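Local structure of rhizobiales Sp. Pch2 (Marine metagenome, 6PB3) at residues A[233-238]-A[251-256]; A[242-247]-A[289-294]; A[264-269]-A[273-278]. The protein is a hexameric Trip13-like AAA+ ATPase that probably remodels HORMA domain proteins and so regulates bacterial cGAS-like enzymes in immunity against bacteriophage. All blocks are in the same frame, centred on the assembly; numbering follows the deposited sequence.

Interaction 1: A[233-238]-A[251-256]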
loop_
_atom_site.group_PDB
_atom_site.type_symbol
_atom_site.label_atom_id
_atom_site.label_comp_id
_atom_site.label_asym_id
_atom_site.label_seq_id
_atom_site.Cartn_x
_atom_site.Cartn_y
_atom_site.Cartn_z
ATOM N N ALA A 233 -10.398 35.418 7.664
ATOM C CA ALA A 233 -9.371 36.463 7.626
ATOM C C ALA A 233 -8.754 36.589 6.235
ATOM O O ALA A 233 -8.556 37.705 5.738
ATOM C CB ALA A 233 -8.282 36.198 8.675
ATOM N N VAL A 234 -8.451 35.464 5.586
ATOM C CA VAL A 234 -7.907 35.535 4.233
ATOM C C VAL A 234 -8.901 36.209 3.298
ATOM O O VAL A 234 -8.538 37.072 2.491
ATOM C CB VAL A 234 -7.540 34.132 3.726
ATOM C CG1 VAL A 234 -7.150 34.207 2.252
ATOM C CG2 VAL A 234 -6.410 33.529 4.567
ATOM N N ILE A 235 -10.174 35.841 3.408
ATOM C CA ILE A 235 -11.169 36.323 2.458
ATOM C C ILE A 235 -11.479 37.799 2.708
ATOM O O ILE A 235 -11.489 38.619 1.780
ATOM C CB ILE A 235 -12.428 35.441 2.534
ATOM C CG1 ILE A 235 -12.097 34.031 2.029
ATOM C CG2 ILE A 235 -13.564 36.056 1.728
ATOM C CD1 ILE A 235 -13.062 33.003 2.490
ATOM N N THR A 236 -11.726 38.153 3.967
ATOM C CA THR A 236 -11.997 39.544 4.320
ATOM C C THR A 236 -10.832 40.452 3.936
ATOM O O THR A 236 -11.019 41.463 3.249
ATOM C CB THR A 236 -12.290 39.646 5.818
ATOM O OG1 THR A 236 -13.442 38.848 6.137
ATOM C CG2 THR A 236 -12.547 41.097 6.215
ATOM N N THR A 237 -9.616 40.106 4.372
ATOM C CA THR A 237 -8.454 40.933 4.049
ATOM C C THR A 237 -8.283 41.096 2.543
ATOM O O THR A 237 -8.013 42.201 2.057
ATOM C CB THR A 237 -7.187 40.331 4.650
ATOM O OG1 THR A 237 -7.315 40.270 6.079
ATOM C CG2 THR A 237 -5.979 41.184 4.294
ATOM N N THR A 238 -8.436 40.008 1.784
ATOM C CA THR A 238 -8.285 40.116 0.335
ATOM C C THR A 238 -9.402 40.951 -0.283
ATOM O O THR A 238 -9.160 41.743 -1.201
ATOM C CB THR A 238 -8.243 38.723 -0.298
ATOM O OG1 THR A 238 -7.162 37.973 0.275
ATOM C CG2 THR A 238 -8.025 38.831 -1.785
ATOM N N GLY A 251 -20.747 33.440 3.190
ATOM C CA GLY A 251 -21.019 32.442 2.167
ATOM C C GLY A 251 -19.753 31.837 1.591
ATOM O O GLY A 251 -19.666 30.625 1.386
ATOM N N LEU A 252 -18.743 32.671 1.339
ATOM C CA LEU A 252 -17.486 32.151 0.811
ATOM C C LEU A 252 -16.707 31.390 1.872
ATOM O O LEU A 252 -15.990 30.440 1.550
ATOM C CB LEU A 252 -16.631 33.289 0.260
ATOM C CG LEU A 252 -17.068 34.019 -0.998
ATOM C CD1 LEU A 252 -16.243 35.293 -1.166
ATOM C CD2 LEU A 252 -16.888 33.098 -2.200
ATOM N N VAL A 253 -16.830 31.798 3.134
ATOM C CA VAL A 253 -16.264 31.020 4.232
ATOM C C VAL A 253 -16.904 29.637 4.284
ATOM O O VAL A 253 -16.223 28.612 4.415
ATOM C CB VAL A 253 -16.451 31.768 5.562
ATOM C CG1 VAL A 253 -16.095 30.848 6.733
ATOM C CG2 VAL A 253 -15.616 33.025 5.584
ATOM N N ALA A 254 -18.226 29.591 4.170
ATOM C CA ALA A 254 -18.922 28.310 4.200
ATOM C C ALA A 254 -18.600 27.476 2.966
ATOM O O ALA A 254 -18.428 26.253 3.064
ATOM C CB ALA A 254 -20.432 28.533 4.328
ATOM N N ALA A 255 -18.507 28.116 1.798
ATOM C CA ALA A 255 -18.234 27.374 0.576
ATOM C C ALA A 255 -16.831 26.792 0.556
ATOM O O ALA A 255 -16.580 25.843 -0.191
ATOM C CB ALA A 255 -18.443 28.273 -0.645
ATOM N N THR A 256 -15.916 27.318 1.358
ATOM C CA THR A 256 -14.556 26.803 1.363
ATOM C C THR A 256 -14.272 25.906 2.561
ATOM O O THR A 256 -13.139 25.427 2.713
ATOM C CB THR A 256 -13.564 27.973 1.293
ATOM O OG1 THR A 256 -13.792 28.881 2.380
ATOM C CG2 THR A 256 -13.765 28.714 -0.019
#

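Interaction 2: A[242-247]-A[289-294]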
loop_
_atom_site.group_PDB
_atom_site.type_symbol
_atom_site.label_atom_id
_atom_site.label_comp_id
_atom_site.label_asym_id
_atom_site.label_seq_id
_atom_site.Cartn_x
_atom_site.Cartn_y
_atom_site.Cartn_z
ATOM N N THR A 242 -13.680 46.135 -1.762
ATOM C CA THR A 242 -14.407 45.736 -2.957
ATOM C C THR A 242 -15.911 45.830 -2.776
ATOM O O THR A 242 -16.648 45.591 -3.735
ATOM C CB THR A 242 -14.046 44.306 -3.361
ATOM O OG1 THR A 242 -14.488 43.403 -2.341
ATOM C CG2 THR A 242 -12.543 44.155 -3.557
ATOM N N GLY A 243 -16.384 46.159 -1.576
ATOM C CA GLY A 243 -17.810 46.272 -1.352
ATOM C C GLY A 243 -18.513 44.962 -1.082
ATOM O O GLY A 243 -19.746 44.937 -1.010
ATOM N N VAL A 244 -17.766 43.870 -0.933
ATOM C CA VAL A 244 -18.359 42.593 -0.552
ATOM C C VAL A 244 -18.871 42.674 0.880
ATOM O O VAL A 244 -18.130 43.043 1.801
ATOM C CB VAL A 244 -17.334 41.461 -0.711
ATOM C CG1 VAL A 244 -17.863 40.183 -0.086
ATOM C CG2 VAL A 244 -17.011 41.254 -2.181
ATOM N N THR A 245 -20.143 42.323 1.075
ATOM C CA THR A 245 -20.740 42.402 2.399
ATOM C C THR A 245 -20.183 41.306 3.304
ATOM O O THR A 245 -19.553 40.340 2.853
ATOM C CB THR A 245 -22.265 42.284 2.322
ATOM O OG1 THR A 245 -22.638 40.914 2.133
ATOM C CG2 THR A 245 -22.813 43.121 1.170
ATOM N N GLY A 246 -20.415 41.475 4.606
ATOM C CA GLY A 246 -20.048 40.431 5.546
ATOM C C GLY A 246 -20.858 39.169 5.334
ATOM O O GLY A 246 -20.348 38.055 5.489
ATOM N N SER A 247 -22.128 39.326 4.962
ATOM C CA SER A 247 -22.968 38.172 4.671
ATOM C C SER A 247 -22.442 37.404 3.462
ATOM O O SER A 247 -22.434 36.166 3.453
ATOM C CB SER A 247 -24.408 38.634 4.455
ATOM O OG SER A 247 -25.292 37.535 4.381
ATOM N N ILE A 289 -15.638 43.266 -9.190
ATOM C CA ILE A 289 -15.789 41.966 -8.544
ATOM C C ILE A 289 -17.263 41.691 -8.272
ATOM O O ILE A 289 -17.994 42.553 -7.768
ATOM C CB ILE A 289 -14.939 41.921 -7.266
ATOM C CG1 ILE A 289 -13.480 41.640 -7.632
ATOM C CG2 ILE A 289 -15.440 40.860 -6.303
ATOM C CD1 ILE A 289 -12.496 42.013 -6.572
ATOM N N ASN A 290 -17.714 40.489 -8.638
ATOM C CA ASN A 290 -19.118 40.101 -8.523
ATOM C C ASN A 290 -19.260 39.028 -7.456
ATOM O O ASN A 290 -18.804 37.893 -7.664
ATOM C CB ASN A 290 -19.650 39.588 -9.864
ATOM C CG ASN A 290 -21.147 39.252 -9.824
ATOM O OD1 ASN A 290 -21.747 39.090 -8.757
ATOM N ND2 ASN A 290 -21.750 39.144 -11.003
ATOM N N PRO A 291 -19.892 39.327 -6.320
ATOM C CA PRO A 291 -20.004 38.313 -5.256
ATOM C C PRO A 291 -20.710 37.043 -5.699
ATOM O O PRO A 291 -20.340 35.946 -5.261
ATOM C CB PRO A 291 -20.797 39.041 -4.164
ATOM C CG PRO A 291 -20.660 40.500 -4.476
ATOM C CD PRO A 291 -20.525 40.605 -5.955
ATOM N N ALA A 292 -21.720 37.163 -6.565
ATOM C CA ALA A 292 -22.415 35.974 -7.046
ATOM C C ALA A 292 -21.466 35.069 -7.817
ATOM O O ALA A 292 -21.470 33.846 -7.632
ATOM C CB ALA A 292 -23.609 36.372 -7.912
ATOM N N ARG A 293 -20.631 35.653 -8.674
ATOM C CA ARG A 293 -19.674 34.843 -9.413
ATOM C C ARG A 293 -18.614 34.279 -8.486
ATOM O O ARG A 293 -18.212 33.119 -8.634
ATOM C CB ARG A 293 -19.037 35.664 -10.533
ATOM C CG ARG A 293 -20.061 36.268 -11.501
ATOM C CD ARG A 293 -19.382 37.001 -12.642
ATOM N NE ARG A 293 -18.976 36.097 -13.716
ATOM C CZ ARG A 293 -18.201 36.444 -14.742
ATOM N NH1 ARG A 293 -17.725 37.681 -14.840
ATOM N NH2 ARG A 293 -17.889 35.547 -15.669
ATOM N N ALA A 294 -18.156 35.077 -7.517
ATOM C CA ALA A 294 -17.163 34.581 -6.570
ATOM C C ALA A 294 -17.691 33.380 -5.794
ATOM O O ALA A 294 -16.945 32.434 -5.512
ATOM C CB ALA A 294 -16.737 35.699 -5.614
#

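Interaction 3: A[264-269]-A[273-278]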
loop_
_atom_site.group_PDB
_atom_site.type_symbol
_atom_site.label_atom_id
_atom_site.label_comp_id
_atom_site.label_asym_id
_atom_site.label_seq_id
_atom_site.Cartn_x
_atom_site.Cartn_y
_atom_site.Cartn_z
ATOM N N TYR A 264 -13.684 17.547 4.201
ATOM C CA TYR A 264 -12.508 18.375 4.426
ATOM C C TYR A 264 -12.674 19.692 3.676
ATOM O O TYR A 264 -13.327 19.750 2.633
ATOM C CB TYR A 264 -11.227 17.654 3.972
ATOM C CG TYR A 264 -11.340 17.038 2.593
ATOM C CD1 TYR A 264 -11.153 17.811 1.452
ATOM C CD2 TYR A 264 -11.630 15.685 2.426
ATOM C CE1 TYR A 264 -11.255 17.262 0.191
ATOM C CE2 TYR A 264 -11.734 15.127 1.160
ATOM C CZ TYR A 264 -11.546 15.923 0.047
ATOM O OH TYR A 264 -11.644 15.387 -1.217
ATOM N N GLY A 265 -12.093 20.759 4.214
ATOM C CA GLY A 265 -12.200 22.074 3.613
ATOM C C GLY A 265 -11.010 22.420 2.730
ATOM O O GLY A 265 -10.132 21.598 2.465
ATOM N N PHE A 266 -10.997 23.670 2.256
ATOM C CA PHE A 266 -9.867 24.157 1.474
ATOM C C PHE A 266 -8.590 24.171 2.315
ATOM O O PHE A 266 -8.611 24.436 3.520
ATOM C CB PHE A 266 -10.126 25.577 0.958
ATOM C CG PHE A 266 -11.013 25.659 -0.256
ATOM C CD1 PHE A 266 -12.118 24.851 -0.387
ATOM C CD2 PHE A 266 -10.747 26.588 -1.253
ATOM C CE1 PHE A 266 -12.948 24.952 -1.505
ATOM C CE2 PHE A 266 -11.558 26.696 -2.361
ATOM C CZ PHE A 266 -12.662 25.871 -2.494
ATOM N N THR A 267 -7.463 23.897 1.663
ATOM C CA THR A 267 -6.174 24.209 2.252
ATOM C C THR A 267 -5.902 25.708 2.120
ATOM O O THR A 267 -6.664 26.451 1.495
ATOM C CB THR A 267 -5.053 23.412 1.579
ATOM O OG1 THR A 267 -4.896 23.838 0.220
ATOM C CG2 THR A 267 -5.361 21.902 1.574
ATOM N N PHE A 268 -4.807 26.150 2.750
ATOM C CA PHE A 268 -4.332 27.517 2.556
ATOM C C PHE A 268 -3.951 27.745 1.099
ATOM O O PHE A 268 -4.222 28.810 0.530
ATOM C CB PHE A 268 -3.123 27.800 3.471
ATOM C CG PHE A 268 -3.483 28.136 4.920
ATOM C CD1 PHE A 268 -4.077 29.349 5.241
ATOM C CD2 PHE A 268 -3.184 27.251 5.944
ATOM C CE1 PHE A 268 -4.382 29.670 6.573
ATOM C CE2 PHE A 268 -3.481 27.566 7.295
ATOM C CZ PHE A 268 -4.089 28.779 7.596
ATOM N N SER A 269 -3.296 26.756 0.490
ATOM C CA SER A 269 -2.994 26.799 -0.939
ATOM C C SER A 269 -4.251 26.938 -1.788
ATOM O O SER A 269 -4.280 27.733 -2.735
ATOM C CB SER A 269 -2.239 25.538 -1.339
ATOM O OG SER A 269 -1.913 25.597 -2.706
ATOM N N GLN A 273 -3.652 30.145 -3.965
ATOM C CA GLN A 273 -3.167 29.821 -5.305
ATOM C C GLN A 273 -4.265 29.401 -6.278
ATOM O O GLN A 273 -3.987 29.273 -7.483
ATOM C CB GLN A 273 -2.106 28.713 -5.219
ATOM C CG GLN A 273 -0.838 29.126 -4.402
ATOM C CD GLN A 273 0.163 27.987 -4.319
ATOM O OE1 GLN A 273 0.017 27.086 -3.498
ATOM N NE2 GLN A 273 1.154 27.998 -5.193
ATOM N N ARG A 274 -5.493 29.165 -5.807
ATOM C CA ARG A 274 -6.586 28.833 -6.724
ATOM C C ARG A 274 -7.748 29.804 -6.599
ATOM O O ARG A 274 -8.056 30.503 -7.568
ATOM C CB ARG A 274 -7.068 27.387 -6.502
ATOM C CG ARG A 274 -5.966 26.324 -6.652
ATOM C CD ARG A 274 -6.408 24.939 -6.161
ATOM N NE ARG A 274 -7.525 24.389 -6.936
ATOM C CZ ARG A 274 -8.406 23.513 -6.457
ATOM N NH1 ARG A 274 -8.307 23.091 -5.194
ATOM N NH2 ARG A 274 -9.387 23.059 -7.233
ATOM N N LEU A 275 -8.380 29.895 -5.424
ATOM C CA LEU A 275 -9.643 30.615 -5.345
ATOM C C LEU A 275 -9.431 32.114 -5.510
ATOM O O LEU A 275 -10.148 32.769 -6.270
ATOM C CB LEU A 275 -10.351 30.320 -4.027
ATOM C CG LEU A 275 -11.603 31.157 -3.766
ATOM C CD1 LEU A 275 -12.714 30.922 -4.792
ATOM C CD2 LEU A 275 -12.106 30.896 -2.357
ATOM N N ILE A 276 -8.456 32.682 -4.799
ATOM C CA ILE A 276 -8.232 34.130 -4.887
ATOM C C ILE A 276 -7.899 34.564 -6.316
ATOM O O ILE A 276 -8.583 35.454 -6.843
ATOM C CB ILE A 276 -7.187 34.580 -3.859
ATOM C CG1 ILE A 276 -7.805 34.651 -2.450
ATOM C CG2 ILE A 276 -6.616 35.956 -4.252
ATOM C CD1 ILE A 276 -6.763 34.757 -1.351
ATOM N N PRO A 277 -6.921 33.969 -7.006
ATOM C CA PRO A 277 -6.711 34.352 -8.406
ATOM C C PRO A 277 -7.963 34.223 -9.250
ATOM O O PRO A 277 -8.246 35.126 -10.048
ATOM C CB PRO A 277 -5.610 33.379 -8.869
ATOM C CG PRO A 277 -4.880 32.990 -7.689
ATOM C CD PRO A 277 -5.926 32.969 -6.571
ATOM N N SER A 278 -8.721 33.125 -9.095
ATOM C CA SER A 278 -9.899 32.910 -9.930
ATOM C C SER A 278 -10.916 34.019 -9.725
ATOM O O SER A 278 -11.587 34.441 -10.669
ATOM C CB SER A 278 -10.543 31.550 -9.623
ATOM O OG SER A 278 -9.650 30.472 -9.885
#

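Interaction 1: A[233-238]-A[251-256]
Ile235 reaches from helix 228-239 to Leu252, Val253 and Thr256 in segment 251-256, within the helical lid of the AAA+ ATPase. The contact is a worked example of how one branched side chain can join two successive helices without any hydrogen bond between the segments. The Ile235 CB bond is directed toward the partner helix, and there the side chain divides. The short branch, CG2, lies anti to the backbone N and meets Leu252 CD1 at 4.0 Å, the two side chains lying askew to each other. The long branch leaves CB on the other course: CG1 stands anti to the carbonyl carbon (chi1 -67°) and the chain then runs on nearly extended (chi2 160°), which carries the CD1 methyl up to the partner backbone. There Ile235 CD1 sits 4.0 Å from Leu252 O, Val253 N and Val253 CG2 alike, so that main chain and side chain share a single methyl group. Ile249, one turn before Val253, also packs on Ile235, and helix 291-300 meets Leu252 through Ala298. Beyond Val253 the apolar surface gives way to a polar atom. Thr256 OG1 lies 4.2 Å from Ile235 CD1 and turns toward the carbonyls of the preceding turn, with Leu252 O 2.8 Å and Val253 O 3.2 Å from Thr256 OG1.

Interaction 2: A[242-247]-A[289-294]
Two helix entrances of the AAA+ lid meet here, the loops leading into helices 246-255 and 291-300, and Thr242 touching Ile289 makes the closest approach. Thr242 CG2 comes within 3.7 Å of Ile289 CD1, methyl to methyl, as the two side chains pass at a slant. The threonine uses its ends for different purposes: OG1 sits between the backbone N and the carbonyl carbon (chi1 65°) and hydrogen-bonds back to Leu239 O, which leaves CG2 anti to the carbonyl carbon and facing the isoleucine. Further along, one methyl of Val244 serves two neighbours. Val244 CG2 is 4.4 Å from Ile289 CG2, and the same Val244 CG2 stands 4.4 Å from Pro291 CG, a looser fit than the threonine pair. Both branches of Ile289 are therefore engaged, CD1 by Thr242 and CG2 by Val244. His60 and Leu66 of the second subunit pack on Thr242 and Ile289 respectively, so this apolar patch also borders a subunit interface. The polar work is done by the helix starts themselves. Asn290 OD1 accepts from Ala292 N at 2.9 Å, a bent bond (132° at the hydrogen) with the donor above the amide's carbonyl plane. Across the contact Thr245 OG1 takes the N-H of Gln248. The arrangement is thus a pair of side-chain N-caps, an asparagine followed by proline at the first helical position and a threonine, with apolar residues joining the loops that carry them.

Interaction 3: A[264-269]-A[273-278]
Ser269 and Gln273 find each other through their torsions. The serine hydroxyl swings opposite its own backbone N (chi1 -178°), while Gln273 starts off beside its N (chi1 -62°) and stays extended through CD, bringing the amide back along the helix. Ser269 OG then donates to Gln273 OE1 at 2.6 Å, the donor standing some 30° from the plane of the amide carbonyl. Beside this bond runs the ordinary helical one, Gln273 N to Ser269 O at 2.8 Å, so the pair is tied twice, by side chain and by main chain, one turn apart. With OE1 taken by serine, the other end of the amide serves the assembly: Gln273 NE2 donates to Arg214 O and Ala217 O of the second subunit. The serine bond would thereby help to fix which way round the amide stands, with NE2 toward that neighbour.

A second, apolar part of the contact lies where the chain enters the helix. The edge of the Phe266 ring meets Leu275, with Phe266 CE2 4.2 Å from Leu275 CB and the two side chains at about a right angle. Directly after Phe266 in the chain, Thr267 caps the helix start, its OG1 accepting from Asp270 N. The helix itself is not regular: it widens into a pi-type turn at 273-275 and is kinked at Pro277, which has no N-H to give. Just there Ser278 OG donates to Arg274 O at 2.8 Å, adding to the backbone bond that this oxygen receives from Ser278 N. Arg274 joins Asp270 in a salt bridge through NH1, and its NH2 bonds Thr222 OG1 of the second subunit. Helix 268-283 thus lies with Ile276 against helix 228-239, Leu275 against helix 291-300, and Gln273 and Arg274 turned to the neighbouring subunit.

In the fold
All three interactions lie in the helical lid, on the same side of the chain's centre, but they work differently. Interactions 1 and 3 are buried and some 10 Å apart, centre to centre; they touch where Ile276 packs on Val234 and where Thr256 O probably accepts a hydrogen bond from Phe266 N at 2.8 Å. Interaction 1 is apolar between successive helices, whereas interaction 3 is local to one helix and its approach, and mixes hydrogen bonds with an aromatic edge. Interaction 2, more peripheral and partly buried, shares helix 246-255 with interaction 1 and spans the sequence containing interaction 3. Interactions 2 and 3 both face the second subunit, the former with packing, the latter also with hydrogen bonds.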